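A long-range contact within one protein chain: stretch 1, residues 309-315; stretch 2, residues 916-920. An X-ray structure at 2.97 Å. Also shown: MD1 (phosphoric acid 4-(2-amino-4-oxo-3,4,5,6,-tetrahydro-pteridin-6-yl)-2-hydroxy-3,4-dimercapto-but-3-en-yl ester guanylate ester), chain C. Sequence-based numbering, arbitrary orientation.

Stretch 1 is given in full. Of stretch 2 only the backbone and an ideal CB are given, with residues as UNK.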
# COMPACT_ATOMS: atom_id res chain seq x y z
N LEU B 309 -9.46 8.46 -1.60
CA LEU B 309 -10.00 7.70 -0.46
C LEU B 309 -9.64 6.22 -0.60
O LEU B 309 -9.39 5.59 0.40
CB LEU B 309 -11.51 7.93 -0.39
CG LEU B 309 -12.08 8.25 0.99
CD1 LEU B 309 -11.06 8.86 1.91
CD2 LEU B 309 -13.29 9.15 0.89
N ILE B 310 -9.66 5.70 -1.82
CA ILE B 310 -9.34 4.30 -2.19
C ILE B 310 -7.89 3.94 -1.87
O ILE B 310 -7.69 2.81 -1.50
CB ILE B 310 -9.67 4.06 -3.66
CG1 ILE B 310 -11.16 3.89 -3.87
CG2 ILE B 310 -8.90 2.87 -4.17
CD1 ILE B 310 -11.97 4.61 -2.87
N GLU B 311 -6.92 4.83 -2.03
CA GLU B 311 -5.55 4.39 -1.76
C GLU B 311 -5.00 4.89 -0.44
O GLU B 311 -3.94 4.41 -0.02
CB GLU B 311 -4.57 4.89 -2.83
CG GLU B 311 -4.81 4.59 -4.28
CD GLU B 311 -3.57 4.98 -5.08
OE1 GLU B 311 -2.51 5.18 -4.45
OE2 GLU B 311 -3.65 5.11 -6.31
N ASN B 312 -5.66 5.83 0.22
CA ASN B 312 -5.06 6.45 1.39
C ASN B 312 -5.90 6.37 2.66
O ASN B 312 -5.49 6.92 3.68
CB ASN B 312 -4.74 7.92 1.08
CG ASN B 312 -3.71 8.06 -0.03
OD1 ASN B 312 -2.69 7.37 -0.04
ND2 ASN B 312 -3.99 8.94 -0.99
N LYS B 313 -7.06 5.72 2.62
CA LYS B 313 -7.81 5.36 3.81
C LYS B 313 -8.40 3.97 3.59
O LYS B 313 -9.58 3.72 3.85
CB LYS B 313 -8.88 6.40 4.16
CG LYS B 313 -8.34 7.81 4.36
CD LYS B 313 -8.23 8.19 5.83
CE LYS B 313 -7.38 9.44 6.03
NZ LYS B 313 -6.07 9.36 5.32
N MET B 314 -7.57 3.05 3.10
CA MET B 314 -8.06 1.79 2.54
C MET B 314 -8.92 0.97 3.51
O MET B 314 -9.96 0.45 3.07
CB MET B 314 -6.89 0.99 1.96
CG MET B 314 -5.62 0.91 2.80
SD MET B 314 -4.29 0.02 2.00
CE MET B 314 -4.07 1.11 0.62
N PRO B 315 -8.56 0.79 4.79
CA PRO B 315 -9.41 -0.07 5.63
C PRO B 315 -10.82 0.47 5.83
O PRO B 315 -11.73 -0.31 6.10
CB PRO B 315 -8.65 -0.17 6.95
CG PRO B 315 -7.66 0.91 6.91
CD PRO B 315 -7.32 1.16 5.50
N UNK B 916 1.53 12.53 -4.50
CA UNK B 916 0.49 11.99 -3.63
C UNK B 916 1.07 10.86 -2.79
O UNK B 916 2.24 10.51 -2.91
CB UNK B 916 -0.71 11.50 -4.45
N UNK B 917 0.24 10.31 -1.93
CA UNK B 917 0.64 9.17 -1.13
C UNK B 917 0.11 7.88 -1.73
O UNK B 917 -0.89 7.86 -2.45
CB UNK B 917 0.15 9.33 0.31
N UNK B 918 0.80 6.79 -1.41
CA UNK B 918 0.60 5.52 -2.09
C UNK B 918 -0.03 4.49 -1.17
O UNK B 918 0.01 4.59 0.05
CB UNK B 918 1.93 4.99 -2.63
N UNK B 919 -0.65 3.49 -1.81
CA UNK B 919 -1.17 2.35 -1.09
C UNK B 919 -0.07 1.43 -0.57
O UNK B 919 -0.32 0.65 0.36
CB UNK B 919 -2.12 1.56 -1.99
N UNK B 920 1.14 1.53 -1.11
CA UNK B 920 2.22 0.59 -0.84
C UNK B 920 3.13 1.04 0.29
O UNK B 920 4.06 0.30 0.65
CB UNK B 920 3.05 0.38 -2.11
PB MD1 C . -4.42 12.46 0.21
O3B MD1 C . -3.29 13.31 -0.63
O1B MD1 C . -5.20 11.58 -0.74
O2B MD1 C . -5.36 13.42 0.89
O3A MD1 C . -3.65 11.53 1.34
C10 MD1 C . -3.01 12.12 2.43
C11 MD1 C . -3.14 11.18 3.67
O11 MD1 C . -3.10 9.69 3.07
C12 MD1 C . -2.24 11.52 4.59
S12 MD1 C . -1.85 13.28 4.84
C13 MD1 C . -1.48 10.56 5.55
S13 MD1 C . -0.32 11.35 6.71
C14 MD1 C . -1.56 9.13 5.58
N15 MD1 C . -0.92 8.68 4.18
C16 MD1 C . -1.20 7.34 3.85
C15 MD1 C . -0.20 6.44 3.22
O14 MD1 C . 0.90 6.84 2.98
N17 MD1 C . -0.58 5.04 2.89
C17 MD1 C . -2.00 4.53 3.20
N16 MD1 C . -2.36 3.16 2.88
N18 MD1 C . -3.02 5.44 3.84
C20 MD1 C . -2.67 6.80 4.16
N8 MD1 C . -3.59 7.69 4.76
C7 MD1 C . -2.90 8.53 5.93
PA MD1 C . -2.92 13.07 -2.22
O1A MD1 C . -1.58 13.70 -2.49
O2A MD1 C . -2.86 11.58 -2.48
O5' MD1 C . -4.04 13.75 -3.22
C5' MD1 C . -5.20 13.03 -3.52
C4' MD1 C . -5.65 13.30 -5.00
O4' MD1 C . -5.80 14.82 -5.31
C1' MD1 C . -5.12 14.96 -6.70
N9 MD1 C . -4.68 16.36 -6.97
C4 MD1 C . -5.59 17.31 -7.15
N3 MD1 C . -7.08 17.28 -7.15
C2 MD1 C . -7.84 18.51 -7.39
N2 MD1 C . -9.29 18.48 -7.38
N1 MD1 C . -7.15 19.75 -7.63
C6 MD1 C . -5.72 19.77 -7.63
O6 MD1 C . -5.14 20.78 -7.83
C5 MD1 C . -4.93 18.48 -7.38
N7 MD1 C . -3.62 18.22 -7.33
C8 MD1 C . -3.46 16.91 -7.07
C2' MD1 C . -4.13 14.18 -6.58
O2' MD1 C . -3.59 13.82 -7.89
C3' MD1 C . -4.78 12.85 -5.83
O3' MD1 C . -5.45 12.00 -6.81

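Position 916 has phi/psi of -77/178, an extended backbone open to most residues, proline included. Its CA-to-CB bond points toward stretch 1, but the ideal CB is still 5.4 Å from Asn312 ND2. A small or compact side chain would fit, and stretch 1 asks for nothing specific. The residue is Pro916. Its ring makes no contact with stretch 1, and its CA lies 2.9 Å from MD1 O1A.

Position 917 is also extended, at -100/156. CA-to-CB points sideways, and the ideal CB is 3.5 Å from Asn312 OD1. MD1 runs alongside. A long side chain, polar or cationic, could follow the cofactor, and a short one would also be tolerated. The residue is Lys917. Its end leads away from stretch 1, and its CD is 3.2 Å from MD1 N15. The backbone N donates a weak hydrogen bond to MD1 O2A at 3.4 Å. Lys917 O is 3.0 Å from Asn312 OD1, but both are acceptors and no bond forms. Asn312 uses its other terminal atom, ND2, to hold MD1 O1B at 2.9 Å.

At 918 CA-to-CB points away from stretch 1, and the ideal CB is 4.8 Å from Glu311 OE1. Stretch 1 therefore sets few limits, and a small or polar residue would suit. The residue is Ser918. Its OG accepts a hydrogen bond from the backbone N of position 920 at 3.1 Å.

Position 919 lies nearest stretch 1 by backbone, its CA close to that of Glu311. CA-to-CB points sideways, and the ideal CB is a tight 3.3 Å from Met314 CE. Glu311 offers a carboxylate and an aliphatic stem, and Ile310 offers a methyl group. A long cationic side chain suits this best, lysine or arginine; a long neutral one could use the stem alone. The residue is Arg919. Glu311 CG packs over one face of the guanidinium, 3.3 Å from NH2, and Ile310 CG2 sits at its edge, 4.0 Å from NH2. The salt bridge from Glu311 OE2 to Arg919 NH1 is long, 3.6 Å. The oxygen lies well out of the guanidinium plane, so only charge attracts. A water accepts from Arg919 NE at 3.1 Å and donates to Ile310 O at 2.8 Å, bridging the stretches.

At 920 CA-to-CB points away, with nothing of stretch 1 within 5.5 Å of the ideal CB. Many residues would fit. The residue is His920, which makes no contact with stretch 1; its NE2 is hydrogen-bonded elsewhere in the structure.

Stretch 2 916-920: PKSRH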
# COMPACT_ATOMS: atom_id res chain seq x y z
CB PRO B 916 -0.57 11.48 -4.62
CG PRO B 916 -0.23 12.11 -5.94
CD PRO B 916 1.26 12.21 -5.91
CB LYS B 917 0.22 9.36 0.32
CG LYS B 917 0.96 10.56 0.89
CD LYS B 917 0.84 10.71 2.37
CE LYS B 917 1.53 12.00 2.78
NZ LYS B 917 0.71 13.19 2.41
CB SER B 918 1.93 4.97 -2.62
OG SER B 918 1.76 3.69 -3.19
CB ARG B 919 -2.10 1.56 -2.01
CG ARG B 919 -1.48 1.20 -3.34
CD ARG B 919 -2.31 0.18 -4.09
NE ARG B 919 -3.68 0.62 -4.29
CZ ARG B 919 -4.11 1.26 -5.38
NH1 ARG B 919 -3.26 1.53 -6.36
NH2 ARG B 919 -5.38 1.62 -5.49
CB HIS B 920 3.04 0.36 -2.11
CG HIS B 920 2.22 0.05 -3.32
ND1 HIS B 920 1.70 -1.21 -3.55
CD2 HIS B 920 1.83 0.82 -4.36
CE1 HIS B 920 1.02 -1.20 -4.68
NE2 HIS B 920 1.08 0.02 -5.19
O HOH W 1 -6.04 0.62 -2.27
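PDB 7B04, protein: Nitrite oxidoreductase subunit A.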